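Local coordinates for Pgp2 (Campylobacter jejuni subsp. jejuni, PDB 6XJ7), which probably trims cell-wall peptidoglycan as an LD-carboxypeptidase of the YkuD family, and directs helical cell shape by binding peptidoglycan in a pocket of its NTF2-like domain, at residues A[259-264]-A[272-277]; A[88-93]-A[101-106]; A[14-19]-A[175-180]; A[204-209]-A[288-293]. The protein carries 1 engineered substitution. One frame throughout, in Å; residues are numbered along the deposited sequence.

Contact 1. Residues A[259-264]-A[272-277]. Engineered in segment 272-277: A275 (natural residue Lys).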
loop_
_atom_site.group_PDB
_atom_site.type_symbol
_atom_site.label_atom_id
_atom_site.label_comp_id
_atom_site.label_asym_id
_atom_site.label_seq_id
_atom_site.Cartn_x
_atom_site.Cartn_y
_atom_site.Cartn_z
ATOM N N SER A 259 -6.568 -0.395 -0.250
ATOM C CA SER A 259 -6.892 -1.810 -0.156
ATOM C C SER A 259 -8.271 -1.919 0.470
ATOM O O SER A 259 -8.632 -1.140 1.353
ATOM C CB SER A 259 -5.849 -2.583 0.664
ATOM O OG SER A 259 -5.980 -2.318 2.034
ATOM N N PHE A 260 -9.060 -2.845 -0.041
ATOM C CA PHE A 260 -10.441 -2.970 0.382
ATOM C C PHE A 260 -10.923 -4.331 -0.059
ATOM O O PHE A 260 -10.365 -4.960 -0.962
ATOM C CB PHE A 260 -11.377 -1.900 -0.196
ATOM C CG PHE A 260 -11.290 -1.743 -1.698
ATOM C CD1 PHE A 260 -12.301 -2.212 -2.525
ATOM C CD2 PHE A 260 -10.189 -1.133 -2.279
ATOM C CE1 PHE A 260 -12.227 -2.051 -3.900
ATOM C CE2 PHE A 260 -10.097 -0.993 -3.653
ATOM C CZ PHE A 260 -11.128 -1.456 -4.471
ATOM N N TYR A 261 -11.976 -4.759 0.587
ATOM C CA TYR A 261 -12.638 -5.988 0.211
ATOM C C TYR A 261 -13.741 -5.684 -0.791
ATOM O O TYR A 261 -14.532 -4.754 -0.604
ATOM C CB TYR A 261 -13.184 -6.671 1.457
ATOM C CG TYR A 261 -13.556 -8.087 1.181
ATOM C CD1 TYR A 261 -12.587 -9.078 1.110
ATOM C CD2 TYR A 261 -14.870 -8.433 0.947
ATOM C CE1 TYR A 261 -12.937 -10.404 0.853
ATOM C CE2 TYR A 261 -15.224 -9.763 0.703
ATOM C CZ TYR A 261 -14.261 -10.718 0.642
ATOM O OH TYR A 261 -14.626 -12.020 0.385
ATOM N N GLU A 262 -13.767 -6.459 -1.864
ATOM C CA GLU A 262 -14.661 -6.262 -2.992
ATOM C C GLU A 262 -15.652 -7.415 -3.034
ATOM O O GLU A 262 -15.254 -8.581 -2.962
ATOM C CB GLU A 262 -13.831 -6.227 -4.268
ATOM C CG GLU A 262 -14.249 -5.370 -5.359
ATOM C CD GLU A 262 -13.128 -5.249 -6.354
ATOM O OE1 GLU A 262 -12.599 -4.120 -6.529
ATOM O OE2 GLU A 262 -12.740 -6.304 -6.914
ATOM N N ASP A 263 -16.929 -7.083 -3.144
ATOM C CA ASP A 263 -18.009 -8.051 -3.181
ATOM C C ASP A 263 -18.903 -7.686 -4.358
ATOM O O ASP A 263 -19.555 -6.641 -4.337
ATOM C CB ASP A 263 -18.778 -8.024 -1.874
ATOM C CG ASP A 263 -19.644 -9.224 -1.698
ATOM O OD1 ASP A 263 -20.082 -9.799 -2.720
ATOM O OD2 ASP A 263 -19.863 -9.584 -0.538
ATOM N N TYR A 264 -18.930 -8.550 -5.368
ATOM C CA TYR A 264 -19.477 -8.254 -6.686
ATOM C C TYR A 264 -20.534 -9.296 -7.012
ATOM O O TYR A 264 -20.256 -10.500 -6.954
ATOM C CB TYR A 264 -18.356 -8.295 -7.724
ATOM C CG TYR A 264 -18.750 -8.071 -9.159
ATOM C CD1 TYR A 264 -18.623 -6.823 -9.745
ATOM C CD2 TYR A 264 -19.221 -9.115 -9.946
ATOM C CE1 TYR A 264 -18.977 -6.607 -11.065
ATOM C CE2 TYR A 264 -19.575 -8.915 -11.267
ATOM C CZ TYR A 264 -19.450 -7.663 -11.827
ATOM O OH TYR A 264 -19.797 -7.460 -13.147
ATOM N N ARG A 272 -15.837 -12.387 -4.831
ATOM C CA ARG A 272 -15.473 -11.500 -3.736
ATOM C C ARG A 272 -14.048 -11.814 -3.318
ATOM O O ARG A 272 -13.569 -12.937 -3.479
ATOM C CB ARG A 272 -16.422 -11.611 -2.536
ATOM C CG ARG A 272 -16.601 -12.999 -1.932
ATOM C CD ARG A 272 -17.737 -12.949 -0.888
ATOM N NE ARG A 272 -18.064 -14.246 -0.308
ATOM C CZ ARG A 272 -17.418 -14.810 0.702
ATOM N NH1 ARG A 272 -16.366 -14.209 1.265
ATOM N NH2 ARG A 272 -17.824 -15.991 1.146
ATOM N N GLY A 273 -13.350 -10.794 -2.851
ATOM C CA GLY A 273 -11.976 -11.015 -2.446
ATOM C C GLY A 273 -11.275 -9.703 -2.167
ATOM O O GLY A 273 -11.862 -8.624 -2.290
ATOM N N ASP A 274 -10.006 -9.833 -1.784
ATOM C CA ASP A 274 -9.175 -8.672 -1.468
ATOM C C ASP A 274 -8.854 -7.926 -2.744
ATOM O O ASP A 274 -8.355 -8.512 -3.711
ATOM C CB ASP A 274 -7.872 -9.081 -0.791
ATOM C CG ASP A 274 -8.077 -9.809 0.503
ATOM O OD1 ASP A 274 -9.048 -9.519 1.204
ATOM O OD2 ASP A 274 -7.223 -10.664 0.823
ATOM N N ALA A 275 -9.099 -6.623 -2.731
ATOM C CA ALA A 275 -8.827 -5.777 -3.877
ATOM C C ALA A 275 -7.815 -4.723 -3.467
ATOM O O ALA A 275 -7.683 -4.399 -2.289
ATOM C CB ALA A 275 -10.102 -5.103 -4.397
ATOM N N ILE A 276 -7.098 -4.191 -4.447
ATOM C CA ILE A 276 -6.166 -3.092 -4.185
ATOM C C ILE A 276 -6.135 -2.174 -5.391
ATOM O O ILE A 276 -6.084 -2.640 -6.531
ATOM C CB ILE A 276 -4.736 -3.581 -3.894
ATOM C CG1 ILE A 276 -4.705 -4.778 -2.956
ATOM C CG2 ILE A 276 -3.926 -2.401 -3.290
ATOM C CD1 ILE A 276 -3.303 -5.365 -2.798
ATOM N N LEU A 277 -6.169 -0.866 -5.131
ATOM C CA LEU A 277 -5.793 0.128 -6.121
ATOM C C LEU A 277 -4.519 0.808 -5.658
ATOM O O LEU A 277 -4.425 1.257 -4.510
ATOM C CB LEU A 277 -6.874 1.197 -6.322
ATOM C CG LEU A 277 -8.250 0.666 -6.755
ATOM C CD1 LEU A 277 -9.245 1.794 -6.842
ATOM C CD2 LEU A 277 -8.111 -0.045 -8.069
#
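The Y261 ring lies across the backbone of the neighbouring strand: one face carries the carbonyl O of G273, set toward the rim, and at the edge, in the ring plane, sits D274 OD1, 3.6 Å from Y261 CD1. With no side chain at G273, ring atom Y261 CE1 comes to 3.5 Å from G273 CA. The F260 ring takes CB of A275 over one face (CH-pi, 3.9 Å from A275 CB to the ring centroid) and L277 CG at its edge. A275 is an engineered substitution of a natural lysine; its CB also lies 3.4 Å from E262 OE1. The two strands form an antiparallel beta hairpin of the curved NTF2-like sheet, in which F260–A275 and E262–G273 are the hydrogen-bonded pairs. S259, Y261, D263, R272, D274 and I276 occupy one face, while F260, E262 and A275 occupy the other, where F260 packs on W189 and E262 on W193 of helix 176-194. On the first face R272 runs out extended from CG to NE and crosses Y261, and its NH1 donates to Y261 OH (2.9 Å, 153° at the hydrogen). That oxygen lies near the guanidinium plane, and the ring and guanidinium are turned 51° apart.

Contact 2. Residues A[88-93]-A[101-106]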
loop_
_atom_site.group_PDB
_atom_site.type_symbol
_atom_site.label_atom_id
_atom_site.label_comp_id
_atom_site.label_asym_id
_atom_site.label_seq_id
_atom_site.Cartn_x
_atom_site.Cartn_y
_atom_site.Cartn_z
ATOM N N GLY A 88 4.863 -10.094 6.644
ATOM C CA GLY A 88 4.463 -11.441 6.995
ATOM C C GLY A 88 4.924 -11.818 8.392
ATOM O O GLY A 88 5.524 -11.035 9.121
ATOM N N ARG A 89 4.603 -13.051 8.779
ATOM C CA ARG A 89 4.818 -13.484 10.141
ATOM C C ARG A 89 6.272 -13.870 10.380
ATOM O O ARG A 89 6.981 -14.298 9.469
ATOM C CB ARG A 89 3.911 -14.684 10.462
ATOM C CG ARG A 89 2.418 -14.289 10.566
ATOM C CD ARG A 89 1.516 -15.387 11.153
ATOM N NE ARG A 89 0.906 -16.191 10.098
ATOM C CZ ARG A 89 -0.182 -15.843 9.413
ATOM N NH1 ARG A 89 -0.806 -14.698 9.665
ATOM N NH2 ARG A 89 -0.644 -16.645 8.465
ATOM N N LYS A 90 6.696 -13.730 11.632
ATOM C CA LYS A 90 8.011 -14.208 12.062
ATOM C C LYS A 90 8.277 -15.609 11.537
ATOM O O LYS A 90 7.428 -16.496 11.632
ATOM C CB LYS A 90 8.098 -14.200 13.587
ATOM C CG LYS A 90 9.414 -14.738 14.139
ATOM C CD LYS A 90 9.568 -14.406 15.621
ATOM C CE LYS A 90 8.713 -15.270 16.497
ATOM N NZ LYS A 90 8.783 -14.817 17.923
ATOM N N PHE A 91 9.458 -15.815 10.971
ATOM C CA PHE A 91 9.807 -17.144 10.518
ATOM C C PHE A 91 11.296 -17.352 10.713
ATOM O O PHE A 91 12.050 -16.431 11.039
ATOM C CB PHE A 91 9.392 -17.369 9.061
ATOM C CG PHE A 91 10.224 -16.603 8.071
ATOM C CD1 PHE A 91 11.212 -17.234 7.352
ATOM C CD2 PHE A 91 10.025 -15.255 7.868
ATOM C CE1 PHE A 91 12.000 -16.539 6.469
ATOM C CE2 PHE A 91 10.817 -14.553 6.982
ATOM C CZ PHE A 91 11.801 -15.192 6.280
ATOM N N ASN A 92 11.705 -18.601 10.533
ATOM C CA ASN A 92 13.082 -19.015 10.740
ATOM C C ASN A 92 13.688 -19.269 9.378
ATOM O O ASN A 92 13.424 -20.320 8.771
ATOM C CB ASN A 92 13.162 -20.270 11.602
ATOM C CG ASN A 92 14.536 -20.883 11.568
ATOM O OD1 ASN A 92 15.514 -20.191 11.274
ATOM N ND2 ASN A 92 14.624 -22.181 11.850
ATOM N N PRO A 93 14.504 -18.358 8.846
ATOM C CA PRO A 93 15.118 -18.610 7.540
ATOM C C PRO A 93 16.105 -19.764 7.546
ATOM O O PRO A 93 16.493 -20.229 6.466
ATOM C CB PRO A 93 15.811 -17.282 7.219
ATOM C CG PRO A 93 16.002 -16.619 8.537
ATOM C CD PRO A 93 14.894 -17.047 9.407
ATOM N N PHE A 101 15.643 -14.500 13.721
ATOM C CA PHE A 101 14.496 -14.809 12.878
ATOM C C PHE A 101 14.329 -13.641 11.913
ATOM O O PHE A 101 15.098 -12.671 11.948
ATOM C CB PHE A 101 13.240 -15.027 13.713
ATOM C CG PHE A 101 13.114 -14.073 14.854
ATOM C CD1 PHE A 101 12.688 -12.773 14.659
ATOM C CD2 PHE A 101 13.442 -14.484 16.150
ATOM C CE1 PHE A 101 12.577 -11.895 15.711
ATOM C CE2 PHE A 101 13.323 -13.597 17.224
ATOM C CZ PHE A 101 12.892 -12.299 16.998
ATOM N N ALA A 102 13.298 -13.712 11.082
ATOM C CA ALA A 102 13.095 -12.683 10.065
ATOM C C ALA A 102 11.605 -12.503 9.797
ATOM O O ALA A 102 10.761 -13.298 10.229
ATOM C CB ALA A 102 13.833 -13.033 8.773
ATOM N N PHE A 103 11.295 -11.435 9.067
ATOM C CA PHE A 103 9.934 -11.099 8.682
ATOM C C PHE A 103 9.971 -10.660 7.230
ATOM O O PHE A 103 10.786 -9.805 6.883
ATOM C CB PHE A 103 9.377 -9.960 9.534
ATOM C CG PHE A 103 9.511 -10.175 11.006
ATOM C CD1 PHE A 103 8.420 -10.570 11.755
ATOM C CD2 PHE A 103 10.707 -9.950 11.646
ATOM C CE1 PHE A 103 8.523 -10.752 13.101
ATOM C CE2 PHE A 103 10.825 -10.142 13.002
ATOM C CZ PHE A 103 9.724 -10.545 13.731
ATOM N N ALA A 104 9.098 -11.215 6.388
ATOM C CA ALA A 104 9.164 -10.952 4.959
ATOM C C ALA A 104 8.226 -9.806 4.596
ATOM O O ALA A 104 7.049 -9.820 4.963
ATOM C CB ALA A 104 8.817 -12.217 4.169
ATOM N N THR A 105 8.751 -8.787 3.909
ATOM C CA THR A 105 7.841 -7.832 3.308
ATOM C C THR A 105 7.307 -8.401 2.003
ATOM O O THR A 105 7.839 -9.359 1.453
ATOM C CB THR A 105 8.519 -6.472 3.017
ATOM O OG1 THR A 105 9.297 -6.572 1.819
ATOM C CG2 THR A 105 9.399 -6.023 4.159
ATOM N N THR A 106 6.289 -7.741 1.449
ATOM C CA THR A 106 5.630 -8.243 0.244
ATOM C C THR A 106 6.221 -7.713 -1.049
ATOM O O THR A 106 5.576 -7.818 -2.092
ATOM C CB THR A 106 4.133 -7.914 0.282
ATOM O OG1 THR A 106 3.960 -6.521 0.519
ATOM C CG2 THR A 106 3.470 -8.700 1.357
HETATM O O HOH W 1 7.229 -13.457 6.789
#
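K90 leads its side chain along two phenylalanine rings of the facing segment. CB touches F103, 3.5 Å from F103 CE1; CG, anti to the backbone N, passes on to F101, and CD settles over the centre of the F101 ring, 3.7 Å from the centroid, in a CH-pi contact. A bend at chi3 (75°) then keeps NZ above the same face, 4.9 Å from the centroid and 16° off the normal, a cation-pi arrangement. The backbones join at one antiparallel hydrogen-bonded pair, F91 with A102, and G88 N gives a nearly straight bond to A104 O (2.8 Å, 177°). Between these two links a water donates to R89 O and accepts from A104 N. The F91 ring lies against A102: its CE2 meets A102 CB at 3.8 Å and, more loosely, A104 CB, while P93 CG comes to 4.2 Å from A102 CB. W123 meets the F91 ring edge-to-face, and F153 does the same for F103. The paired segments belong to the L,D-transpeptidase (YkuD) catalytic domain, where the A102 side chain stands about 4 Å from that of H125, the predicted proton donor/acceptor of the active site.

Contact 3. Residues A[14-19]-A[175-180]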
loop_
_atom_site.group_PDB
_atom_site.type_symbol
_atom_site.label_atom_id
_atom_site.label_comp_id
_atom_site.label_asym_id
_atom_site.label_seq_id
_atom_site.Cartn_x
_atom_site.Cartn_y
_atom_site.Cartn_z
ATOM N N PHE A 14 -18.538 13.988 3.199
ATOM C CA PHE A 14 -18.896 12.881 4.075
ATOM C C PHE A 14 -17.642 12.264 4.668
ATOM O O PHE A 14 -17.556 12.028 5.877
ATOM C CB PHE A 14 -19.695 11.834 3.316
ATOM C CG PHE A 14 -19.774 10.520 4.033
ATOM C CD1 PHE A 14 -20.676 10.340 5.077
ATOM C CD2 PHE A 14 -18.936 9.484 3.686
ATOM C CE1 PHE A 14 -20.730 9.139 5.760
ATOM C CE2 PHE A 14 -18.988 8.288 4.361
ATOM C CZ PHE A 14 -19.903 8.121 5.401
ATOM N N TRP A 15 -16.641 12.016 3.824
ATOM C CA TRP A 15 -15.447 11.355 4.316
ATOM C C TRP A 15 -14.677 12.248 5.263
ATOM O O TRP A 15 -14.101 11.753 6.240
ATOM C CB TRP A 15 -14.593 10.882 3.148
ATOM C CG TRP A 15 -15.223 9.755 2.450
ATOM C CD1 TRP A 15 -15.756 9.756 1.198
ATOM C CD2 TRP A 15 -15.433 8.451 2.975
ATOM N NE1 TRP A 15 -16.273 8.519 0.905
ATOM C CE2 TRP A 15 -16.067 7.695 1.977
ATOM C CE3 TRP A 15 -15.119 7.839 4.190
ATOM C CZ2 TRP A 15 -16.405 6.359 2.161
ATOM C CZ3 TRP A 15 -15.457 6.513 4.366
ATOM C CH2 TRP A 15 -16.087 5.791 3.360
ATOM N N LEU A 16 -14.680 13.573 5.022
ATOM C CA LEU A 16 -14.071 14.486 5.982
ATOM C C LEU A 16 -14.745 14.373 7.339
ATOM O O LEU A 16 -14.071 14.347 8.377
ATOM C CB LEU A 16 -14.140 15.939 5.493
ATOM C CG LEU A 16 -13.324 16.351 4.282
ATOM C CD1 LEU A 16 -13.744 17.728 3.841
ATOM C CD2 LEU A 16 -11.842 16.334 4.602
ATOM N N SER A 17 -16.078 14.306 7.357
ATOM C CA SER A 17 -16.783 14.122 8.621
ATOM C C SER A 17 -16.440 12.785 9.258
ATOM O O SER A 17 -16.254 12.697 10.479
ATOM C CB SER A 17 -18.284 14.222 8.404
ATOM O OG SER A 17 -18.633 15.528 8.027
ATOM N N GLU A 18 -16.374 11.727 8.449
ATOM C CA GLU A 18 -16.094 10.401 8.984
ATOM C C GLU A 18 -14.689 10.322 9.562
ATOM O O GLU A 18 -14.476 9.722 10.623
ATOM C CB GLU A 18 -16.271 9.338 7.895
ATOM C CG GLU A 18 -17.688 8.963 7.629
ATOM C CD GLU A 18 -18.351 8.339 8.843
ATOM O OE1 GLU A 18 -17.795 7.357 9.363
ATOM O OE2 GLU A 18 -19.401 8.856 9.289
ATOM N N ILE A 19 -13.701 10.864 8.855
ATOM C CA ILE A 19 -12.357 10.912 9.410
ATOM C C ILE A 19 -12.354 11.731 10.680
ATOM O O ILE A 19 -11.683 11.377 11.658
ATOM C CB ILE A 19 -11.368 11.479 8.383
ATOM C CG1 ILE A 19 -11.253 10.505 7.213
ATOM C CG2 ILE A 19 -10.014 11.744 9.029
ATOM C CD1 ILE A 19 -10.714 11.165 5.959
ATOM N N LYS A 175 -2.899 13.151 4.032
ATOM C CA LYS A 175 -3.618 14.366 4.374
ATOM C C LYS A 175 -5.114 14.080 4.329
ATOM O O LYS A 175 -5.588 13.384 3.435
ATOM C CB LYS A 175 -3.270 15.491 3.407
ATOM C CG LYS A 175 -1.768 15.777 3.287
ATOM C CD LYS A 175 -1.142 16.031 4.656
ATOM C CE LYS A 175 0.335 16.456 4.567
ATOM N NZ LYS A 175 0.863 16.689 5.948
ATOM N N LYS A 176 -5.850 14.666 5.274
ATOM C CA LYS A 176 -7.276 14.387 5.406
ATOM C C LYS A 176 -8.016 14.670 4.100
ATOM O O LYS A 176 -8.850 13.874 3.658
ATOM C CB LYS A 176 -7.836 15.231 6.550
ATOM C CG LYS A 176 -9.266 14.966 6.910
ATOM C CD LYS A 176 -9.690 15.825 8.107
ATOM C CE LYS A 176 -11.100 15.432 8.587
ATOM N NZ LYS A 176 -11.763 16.470 9.423
ATOM N N ASP A 177 -7.721 15.813 3.473
ATOM C CA ASP A 177 -8.390 16.197 2.234
ATOM C C ASP A 177 -8.136 15.197 1.125
ATOM O O ASP A 177 -9.019 14.932 0.299
ATOM C CB ASP A 177 -7.894 17.567 1.779
ATOM C CG ASP A 177 -8.688 18.696 2.371
ATOM O OD1 ASP A 177 -9.819 18.929 1.907
ATOM O OD2 ASP A 177 -8.185 19.343 3.310
ATOM N N GLN A 178 -6.902 14.692 1.048
ATOM C CA GLN A 178 -6.551 13.720 0.027
ATOM C C GLN A 178 -7.268 12.395 0.249
ATOM O O GLN A 178 -7.778 11.799 -0.701
ATOM C CB GLN A 178 -5.046 13.512 0.025
ATOM C CG GLN A 178 -4.262 14.760 -0.484
ATOM C CD GLN A 178 -2.759 14.564 -0.374
ATOM O OE1 GLN A 178 -2.301 13.601 0.229
ATOM N NE2 GLN A 178 -1.986 15.478 -0.961
ATOM N N ILE A 179 -7.286 11.904 1.487
ATOM C CA ILE A 179 -7.975 10.648 1.754
ATOM C C ILE A 179 -9.455 10.785 1.427
ATOM O O ILE A 179 -10.074 9.883 0.848
ATOM C CB ILE A 179 -7.767 10.233 3.209
ATOM C CG1 ILE A 179 -6.314 9.835 3.455
ATOM C CG2 ILE A 179 -8.714 9.077 3.538
ATOM C CD1 ILE A 179 -6.054 9.397 4.844
ATOM N N ALA A 180 -10.055 11.895 1.847
ATOM C CA ALA A 180 -11.478 12.100 1.632
ATOM C C ALA A 180 -11.812 12.169 0.153
ATOM O O ALA A 180 -12.809 11.589 -0.288
ATOM C CB ALA A 180 -11.934 13.376 2.343
#
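L16 lays its CD2 methyl between two side chains of the second helix, 3.7 Å from K176 CG and 3.7 Å from A180 CB. I19, one turn along, meets the other flank of K176, its CG2 lying 3.9 Å from K176 CE, and sends CD1 to I179 CG2 at 3.8 Å. The lysine, CG anti to its N (chi1 -174°) and extended from there on, runs out as an apolar stem between L16 and I19, and its NZ hydrogen-bonds the carbonyl of G20. This helix-helix packing joins the N-terminal helix 12-19 to the start of the long helix 176-194, which packs against the NTF2-like sheet; the axes of the two short segments approach to 8.8 Å at 124°. The closest backbones are at W15 and A180, where W15 CB touches A180 CB at 3.7 Å. From there the indole turns away from the second helix, and its NE1 donates to the carbonyl of H9, a tag residue. D177, which also borders L16 CD2, forms a salt bridge with K12.

Contact 4. Residues A[204-209]-A[288-293]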
loop_
_atom_site.group_PDB
_atom_site.type_symbol
_atom_site.label_atom_id
_atom_site.label_comp_id
_atom_site.label_asym_id
_atom_site.label_seq_id
_atom_site.Cartn_x
_atom_site.Cartn_y
_atom_site.Cartn_z
ATOM N N PHE A 204 -10.915 7.168 -14.419
ATOM C CA PHE A 204 -10.215 6.987 -13.159
ATOM C C PHE A 204 -8.915 6.212 -13.309
ATOM O O PHE A 204 -8.238 5.959 -12.305
ATOM C CB PHE A 204 -11.135 6.286 -12.145
ATOM C CG PHE A 204 -12.171 7.189 -11.583
ATOM C CD1 PHE A 204 -11.819 8.228 -10.737
ATOM C CD2 PHE A 204 -13.499 7.057 -11.954
ATOM C CE1 PHE A 204 -12.775 9.085 -10.224
ATOM C CE2 PHE A 204 -14.455 7.912 -11.454
ATOM C CZ PHE A 204 -14.089 8.938 -10.583
ATOM N N TYR A 205 -8.535 5.850 -14.523
ATOM C CA TYR A 205 -7.283 5.163 -14.768
ATOM C C TYR A 205 -6.303 6.107 -15.433
ATOM O O TYR A 205 -6.687 6.932 -16.277
ATOM C CB TYR A 205 -7.499 3.935 -15.647
ATOM C CG TYR A 205 -8.327 2.876 -14.967
ATOM C CD1 TYR A 205 -9.708 2.969 -14.960
ATOM C CD2 TYR A 205 -7.738 1.786 -14.327
ATOM C CE1 TYR A 205 -10.480 2.017 -14.320
ATOM C CE2 TYR A 205 -8.509 0.839 -13.696
ATOM C CZ TYR A 205 -9.868 0.955 -13.701
ATOM O OH TYR A 205 -10.631 0.015 -13.065
ATOM N N ASP A 206 -5.036 5.978 -15.063
ATOM C CA ASP A 206 -3.986 6.785 -15.682
ATOM C C ASP A 206 -3.768 6.281 -17.105
ATOM O O ASP A 206 -3.145 5.239 -17.331
ATOM C CB ASP A 206 -2.702 6.719 -14.863
ATOM C CG ASP A 206 -1.673 7.744 -15.318
ATOM O OD1 ASP A 206 -1.469 7.887 -16.529
ATOM O OD2 ASP A 206 -1.071 8.385 -14.448
ATOM N N GLU A 207 -4.265 7.023 -18.087
ATOM C CA GLU A 207 -4.162 6.533 -19.458
ATOM C C GLU A 207 -2.702 6.332 -19.853
ATOM O O GLU A 207 -2.382 5.435 -20.643
ATOM C CB GLU A 207 -4.876 7.484 -20.434
ATOM C CG GLU A 207 -4.467 8.946 -20.362
ATOM C CD GLU A 207 -5.279 9.790 -19.372
ATOM O OE1 GLU A 207 -5.674 9.294 -18.287
ATOM O OE2 GLU A 207 -5.504 10.976 -19.690
ATOM N N GLN A 208 -1.807 7.128 -19.288
ATOM C CA GLN A 208 -0.396 7.038 -19.644
ATOM C C GLN A 208 0.299 5.859 -18.970
ATOM O O GLN A 208 1.100 5.171 -19.606
ATOM C CB GLN A 208 0.320 8.329 -19.263
ATOM C CG GLN A 208 -0.273 9.581 -19.869
ATOM C CD GLN A 208 0.033 9.710 -21.340
ATOM O OE1 GLN A 208 -0.474 8.943 -22.160
ATOM N NE2 GLN A 208 0.878 10.676 -21.687
ATOM N N GLU A 209 0.006 5.604 -17.692
ATOM C CA GLU A 209 0.818 4.707 -16.875
ATOM C C GLU A 209 0.107 3.472 -16.328
ATOM O O GLU A 209 0.787 2.563 -15.833
ATOM C CB GLU A 209 1.403 5.486 -15.692
ATOM C CG GLU A 209 2.280 6.651 -16.114
ATOM C CD GLU A 209 3.450 6.236 -17.024
ATOM O OE1 GLU A 209 3.901 5.065 -16.962
ATOM O OE2 GLU A 209 3.917 7.085 -17.811
ATOM N N LYS A 288 -6.224 8.594 -9.984
ATOM C CA LYS A 288 -5.821 7.989 -11.245
ATOM C C LYS A 288 -5.152 6.678 -10.883
ATOM O O LYS A 288 -4.093 6.670 -10.243
ATOM C CB LYS A 288 -4.886 8.896 -12.053
ATOM C CG LYS A 288 -5.556 10.119 -12.666
ATOM C CD LYS A 288 -6.471 9.729 -13.801
ATOM C CE LYS A 288 -6.963 10.936 -14.577
ATOM N NZ LYS A 288 -7.738 10.484 -15.763
ATOM N N ILE A 289 -5.780 5.588 -11.295
ATOM C CA ILE A 289 -5.342 4.241 -10.941
ATOM C C ILE A 289 -4.137 3.871 -11.778
ATOM O O ILE A 289 -4.135 4.042 -13.005
ATOM C CB ILE A 289 -6.477 3.222 -11.155
ATOM C CG1 ILE A 289 -7.640 3.499 -10.203
ATOM C CG2 ILE A 289 -5.935 1.841 -10.973
ATOM C CD1 ILE A 289 -8.991 2.899 -10.661
ATOM N N LEU A 290 -3.123 3.339 -11.112
ATOM C CA LEU A 290 -1.891 2.885 -11.722
ATOM C C LEU A 290 -1.782 1.375 -11.782
ATOM O O LEU A 290 -1.084 0.838 -12.647
ATOM C CB LEU A 290 -0.697 3.420 -10.912
ATOM C CG LEU A 290 -0.721 4.930 -10.769
ATOM C CD1 LEU A 290 0.345 5.368 -9.803
ATOM C CD2 LEU A 290 -0.512 5.559 -12.134
ATOM N N ALA A 291 -2.393 0.693 -10.830
ATOM C CA ALA A 291 -2.430 -0.753 -10.814
ATOM C C ALA A 291 -3.651 -1.150 -10.019
ATOM O O ALA A 291 -4.009 -0.490 -9.038
ATOM C CB ALA A 291 -1.181 -1.358 -10.194
ATOM N N GLU A 292 -4.287 -2.234 -10.453
ATOM C CA GLU A 292 -5.518 -2.672 -9.831
ATOM C C GLU A 292 -5.487 -4.175 -9.624
ATOM O O GLU A 292 -5.249 -4.919 -10.576
ATOM C CB GLU A 292 -6.732 -2.313 -10.691
ATOM C CG GLU A 292 -8.031 -2.907 -10.133
ATOM C CD GLU A 292 -9.263 -2.485 -10.918
ATOM O OE1 GLU A 292 -9.122 -1.732 -11.901
ATOM O OE2 GLU A 292 -10.363 -2.906 -10.533
ATOM N N GLN A 293 -5.740 -4.597 -8.384
ATOM C CA GLN A 293 -6.080 -5.976 -8.072
ATOM C C GLN A 293 -7.589 -6.063 -7.865
ATOM O O GLN A 293 -8.173 -5.352 -7.033
ATOM C CB GLN A 293 -5.339 -6.448 -6.822
ATOM C CG GLN A 293 -5.689 -7.856 -6.378
ATOM C CD GLN A 293 -4.816 -8.316 -5.247
ATOM O OE1 GLN A 293 -3.607 -8.445 -5.408
ATOM N NE2 GLN A 293 -5.409 -8.542 -4.089
ATOM O OXT GLN A 293 -8.272 -6.818 -8.559
HETATM O O HOH W 2 1.286 1.351 -13.635
#
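A single backbone bridge pairs Y205 with I289: I289 N donates to F204 O (2.7 Å) and D206 N to I289 O (3.0 Å). The I289 side chain lies alongside Y205 and puts CD1 over one face of the ring, 3.8 Å from the centroid. At the ring's edge the phenol OH donates to E292 OE1 (2.6 Å), met on the syn side of the carboxylate; E292 reaches it with CG anti to the backbone N (chi1 173°) and the chain extended. W189 NE1 also bonds the hydroxyl. L290 CD2 packs on D206 CB at 3.7 Å, while D206 OD1 accepts from E209 N in an Asx motif and OD2 has a salt bridge to K280. K288 makes a weak salt bridge to E207 OE1 and hydrogen-bonds the carbonyl of S203. A water joins the carbonyls of E209 and L290. The loop after helix 198-203 is bridged at I289, next to a classic beta bulge where L290 and A291 face Y278; helix 176-194 packs on F204 and I289, helix 110-114 on L290.

In the fold
Contacts 1 and 4 share the NTF2-like sheet, their centres 16 Å apart: strand 270-281 pairs with the hairpin partner of contact 1 and with the C-terminal strands of contact 4. They touch directly, with I276 O lying 2.7 Å from Q293 N, and W189 of helix 176-194 meets side chains of both. Contact 3 lies at the start of that helix, its centre 21 Å from contact 1 and 22 Å from contact 4. Contact 2 stands apart in the catalytic domain, 34 Å from contact 3 and 25 Å from contact 1 between centres; it alone of the four adjoins the predicted active site, where A102 is about 8 Å from C142, side chain to side chain.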